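Local coordinates for predicted acetamidase/formamidase (Thermoanaerobacter tengcongensis, PDB 3TKK), which binds zinc and calcium and is probably a hydrolase of carbon-nitrogen bonds in linear amides, at residues 5-10 / 21-26; 66-71 / 209-214. All blocks are in the same frame, centred on the assembly; numbering follows the deposited sequence.

Interaction 1 (5-10 / 21-26)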
# COMPACT_ATOMS: atom_id res chain seq x y z
N TYR A 5 22.86 -26.12 -9.33
CA TYR A 5 22.27 -26.66 -10.55
C TYR A 5 21.63 -25.59 -11.42
O TYR A 5 21.16 -24.57 -10.95
CB TYR A 5 21.16 -27.72 -10.23
CG TYR A 5 21.71 -28.79 -9.31
CD1 TYR A 5 21.33 -28.86 -8.00
CD2 TYR A 5 22.55 -29.75 -9.80
CE1 TYR A 5 21.81 -29.84 -7.14
CE2 TYR A 5 23.09 -30.74 -8.96
CZ TYR A 5 22.69 -30.79 -7.63
OH TYR A 5 23.21 -31.77 -6.80
N SER A 6 21.51 -25.89 -12.69
CA SER A 6 20.76 -25.03 -13.60
C SER A 6 19.52 -25.76 -14.07
O SER A 6 19.58 -26.94 -14.43
CB SER A 6 21.73 -24.70 -14.74
OG SER A 6 21.00 -24.58 -15.92
N LEU A 7 18.36 -25.15 -14.03
CA LEU A 7 17.13 -25.82 -14.35
C LEU A 7 16.51 -25.01 -15.52
O LEU A 7 16.19 -23.80 -15.38
CB LEU A 7 16.16 -25.74 -13.18
CG LEU A 7 14.81 -26.42 -13.40
CD1 LEU A 7 15.06 -27.89 -13.77
CD2 LEU A 7 13.98 -26.29 -12.11
N SER A 8 16.26 -25.71 -16.63
CA SER A 8 15.82 -25.03 -17.82
C SER A 8 14.28 -24.99 -17.90
O SER A 8 13.57 -25.78 -17.26
CB SER A 8 16.55 -25.75 -18.97
OG SER A 8 15.89 -25.57 -20.19
N ALA A 9 13.75 -24.07 -18.72
CA ALA A 9 12.40 -23.73 -18.75
C ALA A 9 11.50 -24.78 -19.42
O ALA A 9 10.31 -24.67 -19.27
CB ALA A 9 12.23 -22.34 -19.39
N ASP A 10 12.11 -25.81 -20.01
CA ASP A 10 11.40 -26.95 -20.55
C ASP A 10 10.86 -27.78 -19.42
O ASP A 10 10.01 -28.60 -19.69
CB ASP A 10 12.19 -27.84 -21.54
CG ASP A 10 13.60 -28.19 -21.07
OD1 ASP A 10 14.20 -27.51 -20.21
OD2 ASP A 10 14.21 -29.11 -21.68
N LYS A 21 5.27 -34.33 -10.93
CA LYS A 21 6.53 -34.94 -10.60
C LYS A 21 7.68 -33.93 -10.62
O LYS A 21 7.75 -33.09 -11.50
CB LYS A 21 6.89 -35.95 -11.69
CG LYS A 21 5.96 -37.12 -11.79
CD LYS A 21 6.21 -38.11 -10.71
CE LYS A 21 5.08 -38.06 -9.69
NZ LYS A 21 4.60 -39.47 -9.44
N PRO A 22 8.62 -34.08 -9.69
CA PRO A 22 9.77 -33.19 -9.49
C PRO A 22 10.60 -33.21 -10.75
O PRO A 22 10.83 -34.28 -11.38
CB PRO A 22 10.58 -33.90 -8.39
CG PRO A 22 9.63 -34.72 -7.67
CD PRO A 22 8.55 -35.16 -8.69
N ALA A 23 11.02 -32.01 -11.13
CA ALA A 23 11.88 -31.86 -12.34
C ALA A 23 13.27 -32.22 -11.88
O ALA A 23 14.10 -32.69 -12.66
CB ALA A 23 11.85 -30.38 -12.86
N ILE A 24 13.51 -32.00 -10.60
CA ILE A 24 14.88 -32.22 -10.06
C ILE A 24 14.72 -32.24 -8.51
O ILE A 24 13.75 -31.67 -7.95
CB ILE A 24 15.82 -31.13 -10.51
CG1 ILE A 24 17.26 -31.45 -10.12
CG2 ILE A 24 15.38 -29.69 -9.99
CD1 ILE A 24 18.28 -30.28 -10.64
N SER A 25 15.59 -33.01 -7.88
CA SER A 25 15.78 -33.05 -6.43
C SER A 25 17.08 -32.37 -6.03
O SER A 25 18.13 -32.65 -6.61
CB SER A 25 15.85 -34.52 -5.90
OG SER A 25 14.58 -35.05 -5.87
N VAL A 26 17.00 -31.51 -5.01
CA VAL A 26 18.13 -30.82 -4.48
C VAL A 26 18.02 -30.96 -2.94
O VAL A 26 17.00 -31.50 -2.40
CB VAL A 26 18.11 -29.32 -4.90
CG1 VAL A 26 18.02 -29.15 -6.44
CG2 VAL A 26 16.92 -28.57 -4.21
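Ala23 is the first residue of 21-26 to meet the other segment: its CB lies 4.2 Å from CD1 of Leu7, just before strand 24-26 begins. Two sheets face each other here in a beta-sandwich arrangement. Strand 5-7 sits at the edge of one, hydrogen-bonded through Tyr5 and Leu7 to strand 31-36, and strand 24-26 belongs to the other, beside strand 62-69. The short axes run roughly antiparallel, 150° apart, with a closest approach of 9.8 Å, a spacing bridged by side chains alone.

Ile24 uses a different branch for each neighbour. Its CG1 is anti to the backbone N (chi1 -172°), and the chain runs on extended to CD1, which reaches Tyr5 at the root of the side chain, 3.9 Å from CB and 4.0 Å from CG. The other branch, CG2, turns to Leu7 and comes within 4.2 Å of CD1, the same methyl that touches Ala23. The side chains of Ile24 and Leu7 slide past each other in opposite directions.

Ser25 points away, as strand alternation demands, and Val26 turns inward again. Its CG1 lies 3.7 Å from CD1 of Tyr5 and 3.9 Å from CE1. With CG anti to its own carbonyl carbon (chi1 -54°), Tyr5 brings the start of its ring to Ile24 CD1; the ring meets both this methyl and CG1 of Val26 obliquely. Strand 62-69 adds Ile66, against Val26, and Thr63, against Leu7.

No hydrogen bond crosses between the segments. Every contact joins carbon to carbon, so cohesion here rests on van der Waals packing and probably on partial exclusion of water, since only Leu7 and Val26 of the touching residues are buried, while the backbones of Tyr5 and Leu7 bond to strand 31-36 and those of Ile24 and Val26 to strand 62-69.

Interaction 2 (66-71 / 209-214)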
# COMPACT_ATOMS: atom_id res chain seq x y z
N ILE A 66 10.76 -28.11 -8.07
CA ILE A 66 11.98 -28.57 -7.43
C ILE A 66 11.64 -29.29 -6.10
O ILE A 66 10.98 -28.72 -5.22
CB ILE A 66 12.78 -27.32 -7.11
CG1 ILE A 66 13.07 -26.56 -8.43
CG2 ILE A 66 14.05 -27.66 -6.26
CD1 ILE A 66 13.47 -24.98 -8.17
N PHE A 67 12.05 -30.54 -5.99
CA PHE A 67 11.86 -31.28 -4.74
C PHE A 67 13.06 -30.97 -3.89
O PHE A 67 14.21 -31.10 -4.36
CB PHE A 67 11.79 -32.77 -5.08
CG PHE A 67 11.50 -33.63 -3.96
CD1 PHE A 67 10.19 -34.16 -3.76
CD2 PHE A 67 12.49 -33.92 -3.04
CE1 PHE A 67 9.92 -35.02 -2.71
CE2 PHE A 67 12.25 -34.78 -1.94
CZ PHE A 67 10.97 -35.38 -1.78
N VAL A 68 12.79 -30.52 -2.65
CA VAL A 68 13.84 -30.12 -1.77
C VAL A 68 13.90 -31.16 -0.69
O VAL A 68 13.01 -31.26 0.10
CB VAL A 68 13.57 -28.70 -1.15
CG1 VAL A 68 14.65 -28.39 -0.10
CG2 VAL A 68 13.56 -27.64 -2.34
N GLU A 69 14.97 -31.95 -0.66
CA GLU A 69 15.11 -33.00 0.36
C GLU A 69 15.02 -32.49 1.78
O GLU A 69 15.72 -31.58 2.09
CB GLU A 69 16.44 -33.78 0.18
CG GLU A 69 16.22 -34.82 -0.94
CD GLU A 69 17.44 -35.64 -1.34
OE1 GLU A 69 18.51 -35.60 -0.70
OE2 GLU A 69 17.29 -36.33 -2.36
N GLY A 70 14.22 -33.16 2.64
CA GLY A 70 14.17 -32.85 4.10
C GLY A 70 12.94 -31.99 4.37
O GLY A 70 12.53 -31.81 5.54
N ALA A 71 12.36 -31.41 3.33
CA ALA A 71 11.27 -30.53 3.61
C ALA A 71 10.13 -31.41 3.86
O ALA A 71 9.84 -32.26 3.01
CB ALA A 71 10.97 -29.55 2.30
N VAL A 209 17.86 -22.54 -1.73
CA VAL A 209 16.77 -23.03 -0.93
C VAL A 209 17.29 -23.49 0.43
O VAL A 209 18.36 -24.07 0.49
CB VAL A 209 16.00 -24.20 -1.58
CG1 VAL A 209 15.12 -23.74 -2.76
CG2 VAL A 209 17.02 -25.35 -2.07
N GLU A 210 16.50 -23.29 1.49
CA GLU A 210 16.78 -23.89 2.83
C GLU A 210 15.50 -24.40 3.50
O GLU A 210 14.52 -23.69 3.53
CB GLU A 210 17.33 -22.87 3.77
CG GLU A 210 18.74 -22.52 3.44
CD GLU A 210 19.37 -21.66 4.52
OE1 GLU A 210 18.81 -21.52 5.69
OE2 GLU A 210 20.44 -21.15 4.20
N VAL A 211 15.57 -25.56 4.10
CA VAL A 211 14.45 -26.07 4.87
C VAL A 211 14.59 -25.50 6.31
O VAL A 211 15.65 -25.60 6.92
CB VAL A 211 14.48 -27.60 4.83
CG1 VAL A 211 13.40 -28.16 5.71
CG2 VAL A 211 14.32 -28.02 3.39
N ILE A 212 13.56 -24.82 6.80
CA ILE A 212 13.52 -24.38 8.22
C ILE A 212 12.61 -25.27 9.01
O ILE A 212 11.46 -25.50 8.60
CB ILE A 212 12.87 -22.99 8.35
CG1 ILE A 212 13.65 -21.88 7.56
CG2 ILE A 212 12.66 -22.69 9.82
CD1 ILE A 212 15.08 -21.87 7.83
N LYS A 213 13.11 -25.78 10.15
CA LYS A 213 12.33 -26.59 11.10
C LYS A 213 11.83 -25.84 12.36
O LYS A 213 12.46 -24.89 12.82
CB LYS A 213 13.16 -27.81 11.58
CG LYS A 213 13.86 -28.57 10.45
CD LYS A 213 12.84 -29.50 9.87
CE LYS A 213 13.46 -30.62 9.07
NZ LYS A 213 12.43 -31.39 8.37
N GLY A 214 10.71 -26.25 12.91
CA GLY A 214 10.17 -25.54 14.06
C GLY A 214 9.66 -24.10 13.88
O GLY A 214 9.57 -23.34 14.87
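Val211 packs against Val68 and Ala71 where two sheets of a beta-sandwich meet: strand 66-69 belongs to one sheet, strand 209-212 to the other, with their short axes inclined by 50°. The tight part is a cluster of valines. CG1 of Val68 comes to 3.5 Å from CG2 of Val211 as the two side chains slide past each other, and the same CG2 lies 3.8 Å from CB of Ala71. Deeper in, Val68 and Val209 meet tip to tip through their CG2 methyls, more loosely at 4.2 Å.

An alanine in place of Val211 would probably open a gap beside Val68 and Ala71, since both methyls that meet them would be gone.

Toward solvent the contact thins to the type II turn from Val68 to Ala71, closed by Ala71 N to Val68 O. At the backbone angles of Gly70 (phi 100°) a CB would be jammed against the carbonyl O of Glu69, which favours glycine. CG1 of Val211 still touches the turn, at CA of Ala71, but the exposed Lys213 reaches it by a polar bond. Its ammonium also forms a salt bridge with Asp75. Lys213 NZ gives a hydrogen bond of 2.9 Å to Gly70 O, nearly in line with the carbonyl at a C=O...N angle of 163°.

Overall arrangement
Interactions 1 and 2 join the same two sheets, using neighbouring strands of one: 24-27 and 62-69 run parallel, and Val26 O probably accepts a hydrogen bond from Glu69 N, as Ile24 O does from Phe67 N. Facing them in the other sheet are edge strand 4-7 for interaction 1 and the more central strand 203-212 for interaction 2. Both contacts are partly buried and apolar inside, and Val26 takes part in the first while packing on valines of the second. Their margins differ: 5-10/21-26 is bridged by carbon alone, whereas 66-71/209-214 ends at a turn held by a lysine. Both lie away from the metal sites.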